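Side-chain contacts in acetohydroxyacid synthase small subunit Related (Bacteroides thetaiotaomicron, PDB 2F06), which is of unknown function but binds free histidine between subunits through paired ACT domains, and is probably a regulatory or ligand-sensing relative of acetohydroxyacid synthase small subunits: residues 80-83 / 84-87; 91-95 / 96-100; 106-110 / 111-115. All coordinates share one frame; numbering follows the deposited sequence.

Contact 1: residues 80-83 / 84-87; sequences PNVP and GALA. With HIS (histidine), chain C.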
loop_
_atom_site.group_PDB
_atom_site.type_symbol
_atom_site.label_atom_id
_atom_site.label_comp_id
_atom_site.label_asym_id
_atom_site.label_seq_id
_atom_site.Cartn_x
_atom_site.Cartn_y
_atom_site.Cartn_z
ATOM N N PRO A 80 -25.325 -13.819 4.335
ATOM C CA PRO A 80 -26.398 -13.202 3.523
ATOM C C PRO A 80 -26.043 -11.858 2.849
ATOM O O PRO A 80 -25.237 -11.061 3.371
ATOM C CB PRO A 80 -27.577 -13.117 4.518
ATOM C CG PRO A 80 -27.332 -14.304 5.429
ATOM C CD PRO A 80 -25.830 -14.233 5.668
ATOM N N ASN A 81 -26.620 -11.658 1.659
ATOM C CA ASN A 81 -26.420 -10.419 0.933
ATOM C C ASN A 81 -27.474 -9.431 1.368
ATOM O O ASN A 81 -28.313 -9.011 0.566
ATOM C CB ASN A 81 -26.435 -10.608 -0.603
ATOM C CG ASN A 81 -26.088 -9.313 -1.353
ATOM O OD1 ASN A 81 -25.391 -8.467 -0.816
ATOM N ND2 ASN A 81 -26.599 -9.152 -2.581
ATOM N N VAL A 82 -27.395 -9.050 2.634
ATOM C CA VAL A 82 -28.303 -8.052 3.216
ATOM C C VAL A 82 -27.472 -7.103 4.089
ATOM O O VAL A 82 -26.372 -7.475 4.480
ATOM C CB VAL A 82 -29.578 -8.668 3.940
ATOM C CG1 VAL A 82 -30.320 -9.671 3.040
ATOM C CG2 VAL A 82 -29.278 -9.280 5.345
ATOM N N PRO A 83 -27.948 -5.850 4.311
ATOM C CA PRO A 83 -27.277 -4.894 5.182
ATOM C C PRO A 83 -26.985 -5.456 6.573
ATOM O O PRO A 83 -27.856 -6.107 7.175
ATOM C CB PRO A 83 -28.300 -3.756 5.244
ATOM C CG PRO A 83 -28.777 -3.728 3.814
ATOM C CD PRO A 83 -29.110 -5.195 3.672
ATOM N N GLY A 84 -25.764 -5.218 7.052
ATOM C CA GLY A 84 -25.390 -5.593 8.423
ATOM C C GLY A 84 -24.909 -7.025 8.603
ATOM O O GLY A 84 -24.569 -7.444 9.720
ATOM N N ALA A 85 -24.886 -7.770 7.498
ATOM C CA ALA A 85 -24.629 -9.177 7.546
ATOM C C ALA A 85 -23.149 -9.364 7.819
ATOM O O ALA A 85 -22.783 -10.097 8.731
ATOM C CB ALA A 85 -25.032 -9.810 6.252
ATOM N N LEU A 86 -22.305 -8.671 7.045
ATOM C CA LEU A 86 -20.857 -8.687 7.266
ATOM C C LEU A 86 -20.488 -8.097 8.637
ATOM O O LEU A 86 -19.599 -8.616 9.303
ATOM C CB LEU A 86 -20.117 -7.933 6.151
ATOM C CG LEU A 86 -18.580 -7.943 6.199
ATOM C CD1 LEU A 86 -17.955 -9.381 6.318
ATOM C CD2 LEU A 86 -18.025 -7.195 4.992
ATOM N N ALA A 87 -21.167 -7.005 9.010
ATOM C CA ALA A 87 -21.085 -6.350 10.297
ATOM C C ALA A 87 -21.165 -7.318 11.466
ATOM O O ALA A 87 -20.489 -7.109 12.468
ATOM C CB ALA A 87 -22.239 -5.314 10.450
HETATM N N HIS C . -24.344 -7.244 1.304
HETATM C CA HIS C . -23.896 -7.703 2.667
HETATM C C HIS C . -23.617 -6.658 3.709
HETATM O O HIS C . -23.971 -5.485 3.622
HETATM C CB HIS C . -22.698 -8.667 2.611
HETATM C CG HIS C . -21.460 -8.145 1.903
HETATM N ND1 HIS C . -21.371 -8.024 0.522
HETATM C CD2 HIS C . -20.218 -7.866 2.378
HETATM C CE1 HIS C . -20.148 -7.628 0.192
HETATM N NE2 HIS C . -19.427 -7.533 1.304
HETATM O OXT HIS C . -22.968 -6.992 4.710
#

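Contact 2: residues 91-95 / 96-100; sequences GFLSA and EGVFI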
loop_
_atom_site.group_PDB
_atom_site.type_symbol
_atom_site.label_atom_id
_atom_site.label_comp_id
_atom_site.label_asym_id
_atom_site.label_seq_id
_atom_site.Cartn_x
_atom_site.Cartn_y
_atom_site.Cartn_z
ATOM N N GLY A 91 -18.137 -8.368 14.110
ATOM C CA GLY A 91 -18.383 -8.070 15.502
ATOM C C GLY A 91 -18.125 -9.329 16.309
ATOM O O GLY A 91 -17.589 -9.248 17.418
ATOM N N PHE A 92 -18.487 -10.496 15.769
ATOM C CA PHE A 92 -18.131 -11.749 16.428
ATOM C C PHE A 92 -16.613 -11.758 16.548
ATOM O O PHE A 92 -16.082 -12.024 17.597
ATOM C CB PHE A 92 -18.537 -13.005 15.649
ATOM C CG PHE A 92 -20.038 -13.277 15.556
ATOM C CD1 PHE A 92 -20.904 -12.976 16.574
ATOM C CD2 PHE A 92 -20.554 -13.895 14.397
ATOM C CE1 PHE A 92 -22.280 -13.284 16.466
ATOM C CE2 PHE A 92 -21.909 -14.178 14.255
ATOM C CZ PHE A 92 -22.772 -13.878 15.301
ATOM N N LEU A 93 -15.896 -11.445 15.474
ATOM C CA LEU A 93 -14.438 -11.598 15.490
ATOM C C LEU A 93 -13.834 -10.609 16.423
ATOM O O LEU A 93 -12.981 -10.963 17.235
ATOM C CB LEU A 93 -13.808 -11.410 14.094
ATOM C CG LEU A 93 -14.177 -12.489 13.108
ATOM C CD1 LEU A 93 -13.883 -12.114 11.711
ATOM C CD2 LEU A 93 -13.446 -13.738 13.540
ATOM N N SER A 94 -14.242 -9.355 16.310
ATOM C CA SER A 94 -13.609 -8.356 17.136
ATOM C C SER A 94 -13.912 -8.529 18.664
ATOM O O SER A 94 -13.009 -8.368 19.482
ATOM C CB SER A 94 -13.850 -6.954 16.571
ATOM O OG SER A 94 -15.062 -6.423 17.025
ATOM N N ALA A 95 -15.120 -8.974 19.022
ATOM C CA ALA A 95 -15.460 -9.328 20.413
ATOM C C ALA A 95 -14.509 -10.383 21.004
ATOM O O ALA A 95 -14.324 -10.469 22.243
ATOM C CB ALA A 95 -16.897 -9.800 20.517
ATOM N N GLU A 96 -13.876 -11.161 20.112
ATOM C CA GLU A 96 -12.916 -12.194 20.532
ATOM C C GLU A 96 -11.458 -11.814 20.264
ATOM O O GLU A 96 -10.573 -12.675 20.312
ATOM C CB GLU A 96 -13.223 -13.539 19.865
ATOM C CG GLU A 96 -14.529 -14.221 20.280
ATOM C CD GLU A 96 -14.535 -14.717 21.689
ATOM O OE1 GLU A 96 -13.505 -15.277 22.179
ATOM O OE2 GLU A 96 -15.606 -14.538 22.324
ATOM N N GLY A 97 -11.222 -10.538 19.955
ATOM C CA GLY A 97 -9.875 -10.025 19.687
ATOM C C GLY A 97 -9.207 -10.517 18.405
ATOM O O GLY A 97 -7.981 -10.518 18.321
ATOM N N VAL A 98 -10.004 -10.939 17.413
ATOM C CA VAL A 98 -9.474 -11.400 16.140
ATOM C C VAL A 98 -9.670 -10.274 15.106
ATOM O O VAL A 98 -10.808 -9.883 14.825
ATOM C CB VAL A 98 -10.205 -12.647 15.579
ATOM C CG1 VAL A 98 -9.670 -12.943 14.127
ATOM C CG2 VAL A 98 -10.032 -13.840 16.441
ATOM N N PHE A 99 -8.603 -9.723 14.552
ATOM C CA PHE A 99 -8.796 -8.589 13.654
ATOM C C PHE A 99 -8.472 -8.923 12.172
ATOM O O PHE A 99 -7.815 -9.960 11.876
ATOM C CB PHE A 99 -8.112 -7.337 14.226
ATOM C CG PHE A 99 -8.458 -7.082 15.684
ATOM C CD1 PHE A 99 -9.793 -6.976 16.089
ATOM C CD2 PHE A 99 -7.459 -6.990 16.654
ATOM C CE1 PHE A 99 -10.125 -6.770 17.434
ATOM C CE2 PHE A 99 -7.787 -6.777 17.995
ATOM C CZ PHE A 99 -9.121 -6.668 18.385
ATOM N N ILE A 100 -9.019 -8.120 11.257
ATOM C CA ILE A 100 -8.876 -8.362 9.816
ATOM C C ILE A 100 -7.611 -7.650 9.331
ATOM O O ILE A 100 -7.517 -6.451 9.573
ATOM C CB ILE A 100 -10.136 -7.767 9.092
ATOM C CG1 ILE A 100 -11.477 -8.271 9.715
ATOM C CG2 ILE A 100 -10.064 -7.973 7.604
ATOM C CD1 ILE A 100 -11.928 -9.719 9.299
#

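Contact 3: residues 106-110 / 111-115; sequences FANNN and VANVV. With HIS (histidine), chain C.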
loop_
_atom_site.group_PDB
_atom_site.type_symbol
_atom_site.label_atom_id
_atom_site.label_comp_id
_atom_site.label_asym_id
_atom_site.label_seq_id
_atom_site.Cartn_x
_atom_site.Cartn_y
_atom_site.Cartn_z
ATOM N N PHE A 106 -17.446 -9.807 -2.776
ATOM C CA PHE A 106 -18.489 -9.363 -3.725
ATOM C C PHE A 106 -19.780 -10.037 -3.268
ATOM O O PHE A 106 -19.749 -11.173 -2.771
ATOM C CB PHE A 106 -18.237 -9.786 -5.193
ATOM C CG PHE A 106 -17.669 -8.700 -6.097
ATOM C CD1 PHE A 106 -16.303 -8.351 -6.045
ATOM C CD2 PHE A 106 -18.491 -8.046 -7.017
ATOM C CE1 PHE A 106 -15.773 -7.343 -6.890
ATOM C CE2 PHE A 106 -18.006 -7.046 -7.845
ATOM C CZ PHE A 106 -16.616 -6.695 -7.799
ATOM N N ALA A 107 -20.899 -9.375 -3.505
ATOM C CA ALA A 107 -22.201 -10.014 -3.458
ATOM C C ALA A 107 -22.389 -10.952 -4.657
ATOM O O ALA A 107 -22.135 -10.581 -5.789
ATOM C CB ALA A 107 -23.316 -8.955 -3.434
ATOM N N ASN A 108 -22.860 -12.163 -4.371
ATOM C CA ASN A 108 -23.199 -13.184 -5.368
ATOM C C ASN A 108 -24.681 -13.581 -5.151
ATOM O O ASN A 108 -25.040 -14.441 -4.324
ATOM C CB ASN A 108 -22.169 -14.343 -5.288
ATOM C CG ASN A 108 -22.675 -15.654 -5.860
ATOM O OD1 ASN A 108 -23.176 -16.514 -5.120
ATOM N ND2 ASN A 108 -22.528 -15.837 -7.162
ATOM N N ASN A 109 -25.532 -12.898 -5.922
ATOM C CA ASN A 109 -26.974 -12.966 -5.798
ATOM C C ASN A 109 -27.464 -12.816 -4.348
ATOM O O ASN A 109 -27.417 -11.727 -3.796
ATOM C CB ASN A 109 -27.513 -14.229 -6.478
ATOM C CG ASN A 109 -27.582 -14.086 -7.970
ATOM O OD1 ASN A 109 -28.664 -13.889 -8.526
ATOM N ND2 ASN A 109 -26.433 -14.147 -8.636
ATOM N N ASN A 110 -27.924 -13.910 -3.746
ATOM C CA ASN A 110 -28.479 -13.900 -2.421
ATOM C C ASN A 110 -27.461 -14.012 -1.263
ATOM O O ASN A 110 -27.819 -13.866 -0.080
ATOM C CB ASN A 110 -29.512 -15.028 -2.335
ATOM C CG ASN A 110 -30.711 -14.825 -3.276
ATOM O OD1 ASN A 110 -31.391 -15.792 -3.622
ATOM N ND2 ASN A 110 -30.980 -13.585 -3.685
ATOM N N VAL A 111 -26.214 -14.358 -1.573
ATOM C CA VAL A 111 -25.168 -14.400 -0.534
ATOM C C VAL A 111 -24.012 -13.495 -0.932
ATOM O O VAL A 111 -24.033 -12.847 -1.964
ATOM C CB VAL A 111 -24.631 -15.846 -0.264
ATOM C CG1 VAL A 111 -25.731 -16.795 0.239
ATOM C CG2 VAL A 111 -23.960 -16.384 -1.498
ATOM N N ALA A 112 -22.976 -13.469 -0.125
ATOM C CA ALA A 112 -21.799 -12.701 -0.437
ATOM C C ALA A 112 -20.645 -13.576 -0.038
ATOM O O ALA A 112 -20.726 -14.278 0.943
ATOM C CB ALA A 112 -21.800 -11.421 0.357
ATOM N N ASN A 113 -19.597 -13.582 -0.843
ATOM C CA ASN A 113 -18.407 -14.375 -0.601
ATOM C C ASN A 113 -17.327 -13.444 -0.086
ATOM O O ASN A 113 -17.127 -12.372 -0.637
ATOM C CB ASN A 113 -17.984 -15.043 -1.931
ATOM C CG ASN A 113 -18.964 -16.124 -2.345
ATOM O OD1 ASN A 113 -19.586 -16.062 -3.422
ATOM N ND2 ASN A 113 -19.171 -17.080 -1.475
ATOM N N VAL A 114 -16.652 -13.836 0.974
ATOM C CA VAL A 114 -15.660 -12.964 1.579
ATOM C C VAL A 114 -14.398 -13.758 1.783
ATOM O O VAL A 114 -14.446 -14.835 2.351
ATOM C CB VAL A 114 -16.121 -12.376 2.982
ATOM C CG1 VAL A 114 -15.175 -11.224 3.403
ATOM C CG2 VAL A 114 -17.602 -11.913 2.915
ATOM N N VAL A 115 -13.288 -13.222 1.286
ATOM C CA VAL A 115 -11.951 -13.717 1.595
ATOM C C VAL A 115 -11.282 -12.868 2.662
ATOM O O VAL A 115 -11.146 -11.633 2.534
ATOM C CB VAL A 115 -11.084 -13.717 0.329
ATOM C CG1 VAL A 115 -9.587 -13.974 0.668
ATOM C CG2 VAL A 115 -11.629 -14.718 -0.678
HETATM N N HIS C . -24.344 -7.244 1.304
HETATM C CA HIS C . -23.896 -7.703 2.667
HETATM C C HIS C . -23.617 -6.658 3.709
HETATM O O HIS C . -23.971 -5.485 3.622
HETATM C CB HIS C . -22.698 -8.667 2.611
HETATM C CG HIS C . -21.460 -8.145 1.903
HETATM N ND1 HIS C . -21.371 -8.024 0.522
HETATM C CD2 HIS C . -20.218 -7.866 2.378
HETATM C CE1 HIS C . -20.148 -7.628 0.192
HETATM N NE2 HIS C . -19.427 -7.533 1.304
HETATM O OXT HIS C . -22.968 -6.992 4.710
HETATM O O HOH W 1 -19.326 -12.861 -4.725
#

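Contact 1: residues 80-83 / 84-87
Val82 O, which touches Ala85 across the turn, also stands over one face of the carboxylate of the bound histidine, 3.0 Å from its carbon C. The carboxylate oxygen OXT is taken by the helix: Leu86 N donates to it at 3.0 Å in a nearly straight bond of 167°. Leu86 CD2 meets the imidazole at its CD2–NE2 edge, near the ring plane, 3.5 Å from the ligand's CD2, while Ala112 covers one face. The ligand's amino end belongs to Asn81. With CG swung away from its own backbone N (chi1 -175°), the amide offers OD1 to the ligand N at 2.7 Å, and the same OD1 accepts from Asn33 ND2 of the second subunit, so two donors fix how the amide is turned. Between these two grips the chain makes a type II turn from Val82 to Ala85, with Gly84 at its positive-phi corner and at the helix N-cap. Ala85 N returns only a weak bond to Val82 O (3.4 Å), and Ala85 CB tucks against the backbone, 3.1 Å from Pro80 O. A carboxylate held by a backbone N-H in the first turn of a helix probably gains from the helix dipole. Histidine held by the loop after a domain's first strand and the start of its first helix, against a partner subunit, is consistent with the regulatory amino-acid site of ACT domains.

Contact 2: residues 91-95 / 96-100
Leu93 and Val98 meet because the leucine sets CG beside its backbone N (chi1 -67°) and then extends, while the valine turns CG1 away from its own N (chi1 173°). Leu93 CD2 thereby lies 3.9 Å from Val98 CG1, beside the Schellman motif that ends helix 85-95. Gly97, with positive phi, is its C-prime residue: Gly97 N donates to Ser94 O at 2.9 Å, and Val98 N reaches back to Leu93 O. The other branch of the leucine, CD1, touches Ile100 CD1 at 3.9 Å, the two side chains crossing at about a right angle, so one leucine spans the helix end and the start of the next strand. Helix 121-130 continues this apolar patch with Cys124, which touches both Leu93 and Val98, and Leu128, while Leu20 of the second subunit packs on Ile100. Glu96, with CG beside its backbone N, lays CG 3.8 Å from Phe92 O; the chain then bends at its second torsion. Leu93 O takes two of the bonds of the reversal, from Glu96 N and Val98 N, each at 3.0 Å, the two donors arriving from opposite faces of its plane, with the Val98 bond the straighter at 163°.

Contact 3: residues 106-110 / 111-115
Val111 lies alongside Asn108 at the tip of a beta hairpin, both side chains pointing the same way. Its CB sits 3.5 Å from Asn110 C, and CG1 stays near that same peptide, 3.6 Å from Asn110 O. With CG1 beside the backbone N (chi1 -61°), CG2 falls between the backbone N and the carbonyl carbon and ends 3.6 Å from Asn108 O. The same oxygen accepts a hydrogen bond from Val111 N at 3.0 Å, while Asn108 N donates to Val111 O at 2.8 Å; this pair of bonds closes the type II' turn through Asn109 and Asn110. On the same face Asn113 brings OD1 to 3.6 Å from Asn108 CB. Farther from the turn, Asn113 N bonds to Phe106 O almost in line with the carbonyl (C=O...N 165°), whereas the return bond from Phe106 N is weak. The other face carries Ala107 and Ala112, a non-hydrogen-bonded pair; Ala112 CB is 3.4 Å from ND1 of the bound histidine. Strand 111-118 is flanked by strand 100-108 and by strand 69-80, whose Ser78 packs on Val111, and at Phe106 the sheet runs on antiparallel into a strand of the second subunit.

From the N-terminal side the three contacts follow in series, none nesting in or crossing another. Contact 1 closes the loop that carries strand 69-80 into helix 85-95; contact 2 turns the far end of that helix toward strand 100-108; contact 3 closes the hairpin that returns as strand 111-118. Contacts 1 and 2 share the helix but lie about 16 Å apart, centre to centre. Contacts 1 and 3 touch directly: Asn81 ND2 lies 3.0 Å from Asn109 O and Asn81 N 3.1 Å from Asn110 O, both probable hydrogen bonds, joining the ligand loop to the hairpin tip. These two contacts border the same histidine, and all three meet the second subunit.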